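Local structure of solute-binding periplasmic protein of iron/siderophore ABC transporter (Yersinia pestis, 6B2Y) at residues 97-102 / 372-377; 64-69 / 86-91; 70-75 / 187-192; 75-80 / 101-106. The protein probably binds chelated iron in the periplasm and delivers it to an ABC transporter as the solute-binding component of an iron uptake system. All blocks are in the same frame, centred on the assembly; numbering follows the deposited sequence.

Interaction 1: residues 97-102 / 372-377; sequences AIYKAK and LAVEPS. With NA (sodium ion), chain C.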
# COMPACT_ATOMS: atom_id res chain seq x y z
N ALA A 97 -8.39 -7.33 12.32
CA ALA A 97 -8.67 -7.50 13.75
C ALA A 97 -9.12 -6.19 14.40
O ALA A 97 -10.05 -6.18 15.21
CB ALA A 97 -7.43 -8.04 14.45
N ILE A 98 -8.46 -5.08 14.05
CA ILE A 98 -8.79 -3.81 14.66
C ILE A 98 -10.19 -3.37 14.26
O ILE A 98 -10.95 -2.85 15.08
CB ILE A 98 -7.74 -2.74 14.29
CG1 ILE A 98 -6.36 -3.17 14.80
CG2 ILE A 98 -8.15 -1.37 14.84
CD1 ILE A 98 -6.20 -3.10 16.31
N TYR A 99 -10.55 -3.59 12.99
CA TYR A 99 -11.91 -3.29 12.53
C TYR A 99 -12.93 -4.22 13.17
O TYR A 99 -14.03 -3.79 13.53
CB TYR A 99 -11.98 -3.39 11.01
CG TYR A 99 -11.55 -2.10 10.34
CD1 TYR A 99 -10.21 -1.85 10.05
CD2 TYR A 99 -12.48 -1.12 10.04
CE1 TYR A 99 -9.83 -0.65 9.45
CE2 TYR A 99 -12.11 0.08 9.45
CZ TYR A 99 -10.78 0.30 9.15
OH TYR A 99 -10.42 1.51 8.57
N LYS A 100 -12.60 -5.51 13.30
CA LYS A 100 -13.53 -6.46 13.89
C LYS A 100 -13.89 -6.08 15.32
O LYS A 100 -15.04 -6.21 15.74
CB LYS A 100 -12.92 -7.87 13.85
CG LYS A 100 -13.81 -8.96 14.45
CD LYS A 100 -13.22 -10.34 14.22
CE LYS A 100 -14.17 -11.43 14.71
NZ LYS A 100 -13.52 -12.76 14.76
N ALA A 101 -12.90 -5.58 16.08
CA ALA A 101 -13.14 -5.20 17.46
C ALA A 101 -14.20 -4.12 17.56
O ALA A 101 -15.06 -4.15 18.45
CB ALA A 101 -11.83 -4.73 18.10
N LYS A 102 -14.18 -3.16 16.64
CA LYS A 102 -15.14 -2.07 16.62
C LYS A 102 -16.39 -2.37 15.82
O LYS A 102 -17.46 -1.82 16.11
CB LYS A 102 -14.46 -0.82 16.06
CG LYS A 102 -15.21 0.48 16.31
CD LYS A 102 -14.24 1.64 16.28
CE LYS A 102 -14.90 2.90 16.79
NZ LYS A 102 -16.29 2.99 16.28
N LEU A 372 -10.92 8.24 9.15
CA LEU A 372 -11.20 6.86 9.50
C LEU A 372 -12.04 6.76 10.78
O LEU A 372 -12.23 7.74 11.51
CB LEU A 372 -9.89 6.08 9.64
CG LEU A 372 -9.03 6.07 8.37
CD1 LEU A 372 -7.79 5.24 8.64
CD2 LEU A 372 -9.81 5.52 7.18
N ALA A 373 -12.53 5.54 11.04
CA ALA A 373 -13.37 5.25 12.19
C ALA A 373 -12.68 4.40 13.25
O ALA A 373 -13.32 4.00 14.23
CB ALA A 373 -14.65 4.54 11.73
N VAL A 374 -11.40 4.10 13.08
CA VAL A 374 -10.61 3.35 14.05
C VAL A 374 -9.45 4.21 14.51
O VAL A 374 -9.05 5.18 13.86
CB VAL A 374 -10.10 2.00 13.48
CG1 VAL A 374 -11.24 1.06 13.22
CG2 VAL A 374 -9.31 2.22 12.20
N GLU A 375 -8.91 3.85 15.67
CA GLU A 375 -7.73 4.52 16.18
C GLU A 375 -6.47 3.95 15.54
O GLU A 375 -6.39 2.74 15.27
CB GLU A 375 -7.63 4.37 17.70
CG GLU A 375 -7.47 5.68 18.44
CD GLU A 375 -8.54 6.68 18.06
OE1 GLU A 375 -8.19 7.79 17.63
OE2 GLU A 375 -9.73 6.34 18.19
N PRO A 376 -5.46 4.78 15.31
CA PRO A 376 -4.17 4.25 14.88
C PRO A 376 -3.58 3.36 15.96
O PRO A 376 -3.77 3.58 17.16
CB PRO A 376 -3.31 5.51 14.65
CG PRO A 376 -4.01 6.60 15.37
CD PRO A 376 -5.47 6.25 15.37
N SER A 377 -2.87 2.33 15.52
CA SER A 377 -2.20 1.43 16.44
C SER A 377 -1.09 0.73 15.69
O SER A 377 -1.06 0.72 14.46
CB SER A 377 -3.17 0.40 17.03
OG SER A 377 -3.80 -0.34 16.00
NA NA C . -7.98 1.36 7.77
O HOH W 1 -12.32 3.64 9.14
O HOH W 2 -5.93 0.73 9.70
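V374 presses on the ring of Y99, and the two side chains cross at about a right angle. Its CG1 methyl lies over the centre of the ring, 4.0 Å from the Y99 centroid and 10° off the normal, a CH-pi contact. The other methyl, V374 CG2, reaches the phenol end and comes within 3.9 Å of Y99 OH. Valine suits the place because its branch at CB lets one rotamer serve both spots: chi1 of -67° sets CG1 anti to the carbonyl carbon and tucks CG2 between that carbon and the backbone N. I98, just before Y99 in the helix, extends the apolar patch, with I98 CG2 4.1 Å from V374 CB. I98 CD1, the end of the other branch, meets S377 OG, a hydroxyl that is hydrogen-bonded to A295 O. The contact brings helix 93-102 of the first lobe against the loop that follows helix 360-371 and leads to strand 381-383 in the sheet of the second lobe, so the C-terminal part of the chain packs on the first lobe before entering the other. At the phenol end, Y99 OH coordinates a sodium ion at 2.6 Å, the ion lying at the ring edge and in its plane, and a water is a further ligand. Another water donates to Y99 OH at 2.9 Å and accepts from A373 N at 2.7 Å, tying the phenol to the loop backbone. Toward solvent, the methylene chain of K102 lies against the same loop, K102 CE standing 3.2 Å from A373 O.

Interaction 2: residues 64-69 / 86-91; sequences RLFYAV and GDFRKL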
# COMPACT_ATOMS: atom_id res chain seq x y z
N ARG A 64 -7.73 -5.50 -0.57
CA ARG A 64 -7.03 -4.37 0.02
C ARG A 64 -7.41 -3.04 -0.61
O ARG A 64 -6.96 -1.99 -0.14
CB ARG A 64 -5.52 -4.63 -0.04
CG ARG A 64 -5.10 -5.68 1.02
CD ARG A 64 -3.69 -6.20 0.80
NE ARG A 64 -3.61 -7.05 -0.37
CZ ARG A 64 -2.47 -7.55 -0.86
NH1 ARG A 64 -1.32 -7.27 -0.27
NH2 ARG A 64 -2.49 -8.32 -1.93
N LEU A 65 -8.30 -3.03 -1.61
CA LEU A 65 -8.90 -1.77 -2.03
C LEU A 65 -9.78 -1.18 -0.94
O LEU A 65 -10.19 -0.02 -1.04
CB LEU A 65 -9.71 -1.98 -3.32
CG LEU A 65 -8.78 -2.15 -4.53
CD1 LEU A 65 -9.53 -2.54 -5.80
CD2 LEU A 65 -7.93 -0.88 -4.74
N PHE A 66 -10.04 -1.94 0.13
CA PHE A 66 -10.72 -1.38 1.28
C PHE A 66 -9.99 -0.17 1.84
O PHE A 66 -10.63 0.77 2.33
CB PHE A 66 -10.88 -2.45 2.36
CG PHE A 66 -11.40 -1.92 3.66
CD1 PHE A 66 -12.68 -1.41 3.76
CD2 PHE A 66 -10.59 -1.91 4.79
CE1 PHE A 66 -13.16 -0.91 4.96
CE2 PHE A 66 -11.06 -1.41 5.99
CZ PHE A 66 -12.35 -0.91 6.06
N TYR A 67 -8.65 -0.15 1.78
CA TYR A 67 -7.93 1.02 2.28
C TYR A 67 -8.42 2.28 1.59
O TYR A 67 -8.70 3.29 2.24
CB TYR A 67 -6.42 0.88 2.08
CG TYR A 67 -5.78 -0.35 2.66
CD1 TYR A 67 -6.06 -0.80 3.95
CD2 TYR A 67 -4.85 -1.06 1.90
CE1 TYR A 67 -5.44 -1.95 4.45
CE2 TYR A 67 -4.24 -2.20 2.39
CZ TYR A 67 -4.54 -2.63 3.67
OH TYR A 67 -3.91 -3.76 4.13
N ALA A 68 -8.54 2.23 0.26
CA ALA A 68 -8.96 3.41 -0.48
C ALA A 68 -10.40 3.77 -0.17
O ALA A 68 -10.73 4.95 0.04
CB ALA A 68 -8.76 3.19 -1.98
N VAL A 69 -11.27 2.76 -0.09
CA VAL A 69 -12.69 3.02 0.16
C VAL A 69 -12.89 3.55 1.57
O VAL A 69 -13.74 4.42 1.79
CB VAL A 69 -13.49 1.74 -0.12
CG1 VAL A 69 -14.94 1.85 0.41
CG2 VAL A 69 -13.49 1.45 -1.59
N GLY A 86 -10.35 -12.01 -0.91
CA GLY A 86 -9.83 -12.46 0.38
C GLY A 86 -8.56 -11.79 0.86
O GLY A 86 -8.14 -12.07 1.99
N ASP A 87 -7.94 -10.92 0.07
CA ASP A 87 -6.63 -10.39 0.44
C ASP A 87 -6.66 -9.58 1.74
O ASP A 87 -5.65 -9.51 2.45
CB ASP A 87 -6.06 -9.51 -0.67
CG ASP A 87 -5.48 -10.31 -1.82
OD1 ASP A 87 -5.48 -11.56 -1.77
OD2 ASP A 87 -5.04 -9.67 -2.80
N PHE A 88 -7.76 -8.88 2.03
CA PHE A 88 -7.75 -8.05 3.22
C PHE A 88 -7.72 -8.90 4.48
O PHE A 88 -6.87 -8.72 5.36
CB PHE A 88 -8.96 -7.11 3.23
CG PHE A 88 -9.05 -6.25 4.46
CD1 PHE A 88 -8.01 -5.40 4.80
CD2 PHE A 88 -10.19 -6.28 5.27
CE1 PHE A 88 -8.09 -4.60 5.93
CE2 PHE A 88 -10.27 -5.49 6.40
CZ PHE A 88 -9.22 -4.65 6.73
N ARG A 89 -8.64 -9.86 4.59
CA ARG A 89 -8.65 -10.69 5.80
C ARG A 89 -7.43 -11.60 5.88
O ARG A 89 -6.86 -11.79 6.96
CB ARG A 89 -9.92 -11.53 5.86
CG ARG A 89 -10.07 -12.26 7.19
CD ARG A 89 -11.24 -13.21 7.17
NE ARG A 89 -10.93 -14.48 6.53
CZ ARG A 89 -11.84 -15.30 6.01
NH1 ARG A 89 -13.13 -14.97 6.04
NH2 ARG A 89 -11.47 -16.45 5.46
N LYS A 90 -7.01 -12.16 4.75
CA LYS A 90 -5.98 -13.19 4.76
C LYS A 90 -4.57 -12.62 4.78
O LYS A 90 -3.68 -13.17 5.44
CB LYS A 90 -6.16 -14.10 3.54
CG LYS A 90 -5.33 -15.36 3.65
CD LYS A 90 -4.77 -15.79 2.30
CE LYS A 90 -3.93 -17.05 2.44
NZ LYS A 90 -4.68 -18.28 2.09
N LEU A 91 -4.33 -11.51 4.07
CA LEU A 91 -3.00 -10.94 3.98
C LEU A 91 -2.80 -9.73 4.88
O LEU A 91 -1.66 -9.32 5.11
CB LEU A 91 -2.66 -10.58 2.53
CG LEU A 91 -2.61 -11.78 1.58
CD1 LEU A 91 -2.11 -11.36 0.20
CD2 LEU A 91 -1.74 -12.90 2.15
O HOH W 3 -5.53 -6.69 -2.72
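R64 and D87 form the polar half of this contact, a salt bridge in which R64 NH2 donates to D87 OD2 at 3.0 Å with an N-H...O angle of 156°. R64 CG lies anti to the carbonyl carbon, and a bend at chi3 (-71°) sets R64 NE 3.5 Å from D87 CB. The guanidinium and carboxylate planes stand almost perpendicular, and the donor meets OD2 from above the carboxylate plane, 64° out of it. A water joins the same pair by a second route, accepting from R64 NE at 3.1 Å and donating to D87 OD2. L91 CD1 lies over one face of the cation, toward its rim and 3.7 Å from R64 NH2; leucine, one helical turn beyond D87, does so without competing for the N-H groups. In the apolar half, F66 CD2 sits over the face of the F88 ring, toward its rim and 3.6 Å from F88 CZ. Y67 CE1 adds a flank 4.0 Å from F88 CE1. Around them, W84 meets the F88 ring and Y99 packs edge-to-face with F66. Hydrogen bonds position the polar ends, Y67 OH to D92 OD2 and R64 NH1 to N332 OD1 of the second lobe. Segments 64-69 and 86-91 follow neighbouring parallel strands, 58-60 and 81-85, at their C-terminal ends, the edge that faces the ligand cleft between the lobes in class III periplasmic binding proteins.

Interaction 3: residues 70-75 / 187-192; sequences SLLEGN and QQAENY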
# COMPACT_ATOMS: atom_id res chain seq x y z
N SER A 70 -12.08 3.09 2.54
CA SER A 70 -12.21 3.56 3.92
C SER A 70 -12.06 5.08 4.03
O SER A 70 -12.66 5.69 4.93
CB SER A 70 -11.18 2.86 4.81
OG SER A 70 -9.87 3.39 4.62
N LEU A 71 -11.26 5.71 3.15
CA LEU A 71 -11.07 7.15 3.22
C LEU A 71 -12.31 7.94 2.85
O LEU A 71 -12.36 9.15 3.11
CB LEU A 71 -9.91 7.57 2.31
CG LEU A 71 -8.55 6.97 2.68
CD1 LEU A 71 -7.54 7.20 1.56
CD2 LEU A 71 -8.02 7.54 4.00
N LEU A 72 -13.32 7.30 2.25
CA LEU A 72 -14.51 7.99 1.77
C LEU A 72 -15.73 7.74 2.65
O LEU A 72 -16.72 8.47 2.52
CB LEU A 72 -14.85 7.54 0.34
CG LEU A 72 -13.72 7.70 -0.67
CD1 LEU A 72 -14.10 7.19 -2.07
CD2 LEU A 72 -13.25 9.15 -0.72
N GLU A 73 -15.67 6.75 3.53
CA GLU A 73 -16.84 6.22 4.21
C GLU A 73 -17.04 6.76 5.62
O GLU A 73 -18.03 6.40 6.27
CB GLU A 73 -16.75 4.69 4.26
CG GLU A 73 -16.83 4.07 2.88
CD GLU A 73 -18.13 4.41 2.17
OE1 GLU A 73 -19.06 3.56 2.19
OE2 GLU A 73 -18.21 5.52 1.59
N GLY A 74 -16.12 7.60 6.11
CA GLY A 74 -16.30 8.24 7.40
C GLY A 74 -16.42 7.24 8.54
O GLY A 74 -15.62 6.30 8.68
N ASN A 75 -17.44 7.45 9.38
CA ASN A 75 -17.79 6.65 10.55
C ASN A 75 -18.41 5.31 10.22
O ASN A 75 -18.69 4.54 11.16
CB ASN A 75 -18.79 7.43 11.41
CG ASN A 75 -18.15 8.59 12.13
OD1 ASN A 75 -16.94 8.59 12.36
ND2 ASN A 75 -18.96 9.58 12.48
N GLN A 187 -16.80 15.00 -2.01
CA GLN A 187 -16.21 15.92 -1.04
C GLN A 187 -15.16 15.22 -0.20
O GLN A 187 -14.09 15.78 0.07
CB GLN A 187 -17.30 16.52 -0.15
CG GLN A 187 -16.80 17.66 0.73
CD GLN A 187 -16.19 18.79 -0.09
OE1 GLN A 187 -16.90 19.54 -0.77
NE2 GLN A 187 -14.87 18.92 -0.03
N GLN A 188 -15.44 13.97 0.21
CA GLN A 188 -14.45 13.19 0.93
C GLN A 188 -13.20 12.96 0.09
O GLN A 188 -12.08 13.06 0.59
CB GLN A 188 -15.06 11.86 1.38
CG GLN A 188 -16.08 11.97 2.54
CD GLN A 188 -17.45 12.46 2.09
OE1 GLN A 188 -17.74 12.59 0.89
NE2 GLN A 188 -18.32 12.74 3.07
N ALA A 189 -13.38 12.66 -1.20
CA ALA A 189 -12.24 12.46 -2.08
C ALA A 189 -11.40 13.72 -2.18
O ALA A 189 -10.17 13.68 -2.07
CB ALA A 189 -12.71 12.01 -3.47
N GLU A 190 -12.06 14.87 -2.40
CA GLU A 190 -11.34 16.14 -2.46
C GLU A 190 -10.62 16.44 -1.16
O GLU A 190 -9.47 16.90 -1.18
CB GLU A 190 -12.32 17.27 -2.81
CG GLU A 190 -11.62 18.62 -2.89
CD GLU A 190 -12.48 19.71 -3.53
OE1 GLU A 190 -13.39 19.39 -4.31
OE2 GLU A 190 -12.22 20.89 -3.24
N ASN A 191 -11.26 16.18 -0.01
CA ASN A 191 -10.58 16.39 1.27
C ASN A 191 -9.32 15.55 1.35
O ASN A 191 -8.26 16.04 1.77
CB ASN A 191 -11.52 16.06 2.44
CG ASN A 191 -12.69 17.03 2.54
OD1 ASN A 191 -12.65 18.13 1.97
ND2 ASN A 191 -13.74 16.62 3.26
N TYR A 192 -9.39 14.28 0.93
CA TYR A 192 -8.20 13.45 1.03
C TYR A 192 -7.12 13.90 0.03
O TYR A 192 -5.93 13.92 0.36
CB TYR A 192 -8.53 11.97 0.85
CG TYR A 192 -7.31 11.16 1.18
CD1 TYR A 192 -6.92 10.95 2.50
CD2 TYR A 192 -6.46 10.69 0.17
CE1 TYR A 192 -5.78 10.26 2.80
CE2 TYR A 192 -5.31 10.00 0.46
CZ TYR A 192 -4.96 9.79 1.78
OH TYR A 192 -3.81 9.10 2.07
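L71 lays a methyl over the ring of Y192. From Y192 CB, chi1 of -171° places CG anti to the backbone N, and the ring then runs under the leucine: Y192 CG is 4.0 Å from L71 CD1. Farther along, Y192 CD1 and CE1 meet both leucine methyls, with CE1 3.7 Å from L71 CD2, while CD2, CE2 and CZ touch L71 CD1. That methyl stands over the ring centre, 3.6 Å from the Y192 centroid and 7° off its normal, a CH-pi contact nearly straight down on the face. At the tip, Y192 OH is hydrogen-bonded to P337 O, which gives the buried hydroxyl a polar partner. Y192 belongs to helix 186-207, which connects the parallel sheet of the first lobe to the mixed sheet of the second, consistent with the long linking helix of class III periplasmic binding proteins; here the loop after helix 66-70 packs on its first turns. L72 makes the other half of the contact. Its CD2 reaches the helix backbone at A189 N, 3.5 Å away, an approach that the short side chain of A189 probably helps, and it also lies 4.0 Å from A189 CB. Beside it, Q188 uses its aliphatic part: CB packs on L72 CD2, and CG comes 3.6 Å from L72 O. M176 and L179 of helix 168-182 also touch L72, and F371 packs edge-to-face with Y192.

Interaction 4: residues 75-80 / 101-106; sequences NKPLDR and AKFPQI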
# COMPACT_ATOMS: atom_id res chain seq x y z
N ASN A 75 -17.44 7.45 9.38
CA ASN A 75 -17.79 6.65 10.55
C ASN A 75 -18.41 5.31 10.22
O ASN A 75 -18.69 4.54 11.16
CB ASN A 75 -18.79 7.43 11.41
CG ASN A 75 -18.15 8.59 12.13
OD1 ASN A 75 -16.94 8.59 12.36
ND2 ASN A 75 -18.96 9.58 12.48
N LYS A 76 -18.68 4.99 8.96
CA LYS A 76 -19.37 3.76 8.59
C LYS A 76 -18.59 3.01 7.51
O LYS A 76 -19.10 2.77 6.42
CB LYS A 76 -20.80 4.06 8.14
CG LYS A 76 -21.69 4.52 9.30
CD LYS A 76 -22.86 5.37 8.83
CE LYS A 76 -23.80 4.57 7.95
NZ LYS A 76 -24.13 3.27 8.58
N PRO A 77 -17.36 2.58 7.83
CA PRO A 77 -16.48 2.03 6.78
C PRO A 77 -17.00 0.79 6.09
O PRO A 77 -16.67 0.55 4.92
CB PRO A 77 -15.19 1.72 7.56
CG PRO A 77 -15.65 1.55 9.00
CD PRO A 77 -16.71 2.60 9.15
N LEU A 78 -17.81 -0.03 6.77
CA LEU A 78 -18.21 -1.31 6.21
C LEU A 78 -19.62 -1.31 5.65
O LEU A 78 -20.03 -2.31 5.04
CB LEU A 78 -18.09 -2.41 7.28
CG LEU A 78 -16.66 -2.57 7.81
CD1 LEU A 78 -16.57 -3.61 8.90
CD2 LEU A 78 -15.70 -2.91 6.66
N ASP A 79 -20.35 -0.21 5.82
CA ASP A 79 -21.79 -0.18 5.56
C ASP A 79 -22.15 -0.59 4.13
O ASP A 79 -23.21 -1.19 3.91
CB ASP A 79 -22.29 1.23 5.86
CG ASP A 79 -23.70 1.26 6.37
OD1 ASP A 79 -23.87 1.31 7.61
OD2 ASP A 79 -24.63 1.27 5.53
N ARG A 80 -21.33 -0.25 3.14
CA ARG A 80 -21.68 -0.49 1.75
C ARG A 80 -20.90 -1.63 1.11
O ARG A 80 -21.04 -1.86 -0.09
CB ARG A 80 -21.48 0.77 0.90
CG ARG A 80 -22.30 1.94 1.35
CD ARG A 80 -22.38 2.99 0.24
NE ARG A 80 -21.17 3.81 0.21
CZ ARG A 80 -20.90 4.68 -0.76
NH1 ARG A 80 -21.75 4.83 -1.77
NH2 ARG A 80 -19.77 5.39 -0.71
N ALA A 101 -12.90 -5.58 16.08
CA ALA A 101 -13.14 -5.20 17.46
C ALA A 101 -14.20 -4.12 17.56
O ALA A 101 -15.06 -4.15 18.45
CB ALA A 101 -11.83 -4.73 18.10
N LYS A 102 -14.18 -3.16 16.64
CA LYS A 102 -15.14 -2.07 16.62
C LYS A 102 -16.39 -2.37 15.82
O LYS A 102 -17.46 -1.82 16.11
CB LYS A 102 -14.46 -0.82 16.06
CG LYS A 102 -15.21 0.48 16.31
CD LYS A 102 -14.24 1.64 16.28
CE LYS A 102 -14.90 2.90 16.79
NZ LYS A 102 -16.29 2.99 16.28
N PHE A 103 -16.30 -3.24 14.81
CA PHE A 103 -17.40 -3.52 13.89
C PHE A 103 -17.54 -5.03 13.76
O PHE A 103 -17.00 -5.64 12.82
CB PHE A 103 -17.16 -2.87 12.53
CG PHE A 103 -17.02 -1.38 12.59
CD1 PHE A 103 -18.14 -0.57 12.47
CD2 PHE A 103 -15.78 -0.79 12.74
CE1 PHE A 103 -18.03 0.81 12.53
CE2 PHE A 103 -15.65 0.59 12.80
CZ PHE A 103 -16.78 1.40 12.70
N PRO A 104 -18.26 -5.68 14.67
CA PRO A 104 -18.34 -7.14 14.64
C PRO A 104 -19.00 -7.70 13.39
O PRO A 104 -18.73 -8.85 13.03
CB PRO A 104 -19.16 -7.48 15.89
CG PRO A 104 -19.05 -6.27 16.77
CD PRO A 104 -18.95 -5.10 15.84
N GLN A 105 -19.85 -6.92 12.73
CA GLN A 105 -20.51 -7.35 11.50
C GLN A 105 -19.54 -7.56 10.34
O GLN A 105 -19.98 -8.01 9.27
CB GLN A 105 -21.57 -6.32 11.10
CG GLN A 105 -21.01 -4.97 10.67
CD GLN A 105 -20.88 -3.97 11.81
OE1 GLN A 105 -20.53 -4.33 12.94
NE2 GLN A 105 -21.16 -2.70 11.52
N ILE A 106 -18.25 -7.27 10.53
CA ILE A 106 -17.27 -7.53 9.48
C ILE A 106 -17.26 -9.00 9.09
O ILE A 106 -17.02 -9.33 7.92
CB ILE A 106 -15.87 -7.05 9.94
CG1 ILE A 106 -14.92 -6.97 8.73
CG2 ILE A 106 -15.30 -7.94 11.06
CD1 ILE A 106 -13.56 -6.44 9.07
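L78 drives one methyl into the angle between F103 and I106, and here the contact is tight. L78 CD1 is 3.7 Å from both I106 CB and I106 CG1, and it also lies 3.8 Å from F103 CB. Leucine suits the spot: CG is anti to the carbonyl carbon (chi1 -60°), and the extended chi2 of 177° carries CD1 outward to both neighbours; W84 and I109 also pack on it. Next to it the P77 ring crosses F103 at about a right angle, with P77 CG over the aromatic face, 4.1 Å from the F103 centroid and offset toward the rim. Proline also fits as second residue of a type I turn from K76 to D79, its phi being -62°. Toward solvent the contact thins out. N75 O lies near the plane of the F103 ring at its edge, 4.0 Å from F103 CZ, and exposed Q105 covers little of the loop. F103 is the first residue to leave helix 93-102, and its CB points toward the loop that leads into strand 81-85. These are the connections that enter strands 81-85 and 111-112, adjacent in the parallel sheet, as expected of successive beta-alpha-beta crossovers in a Rossmann-like lobe.

Helix 93-102 is common to interactions 1 and 4, whose centres are about 9 Å apart; A373 of the first packs on P77 and F103 of the second. Interaction 2 lies about 14 Å from each of these centres and touches both through F66, against Y99 and P77-L78. Interactions 2, 3 and 4 take successive pieces of residues 64-80, between strands 58-60 and 81-85, and E73 and R80 join 3 to 4 by a salt bridge. Interaction 4 is nested within the loop closed by interaction 3. Interactions 1 and 3 bring distant parts of the chain, the loop after helix 360-371 and helix 186-207, onto this compact first-lobe region, tying it to the segments that run between the lobes.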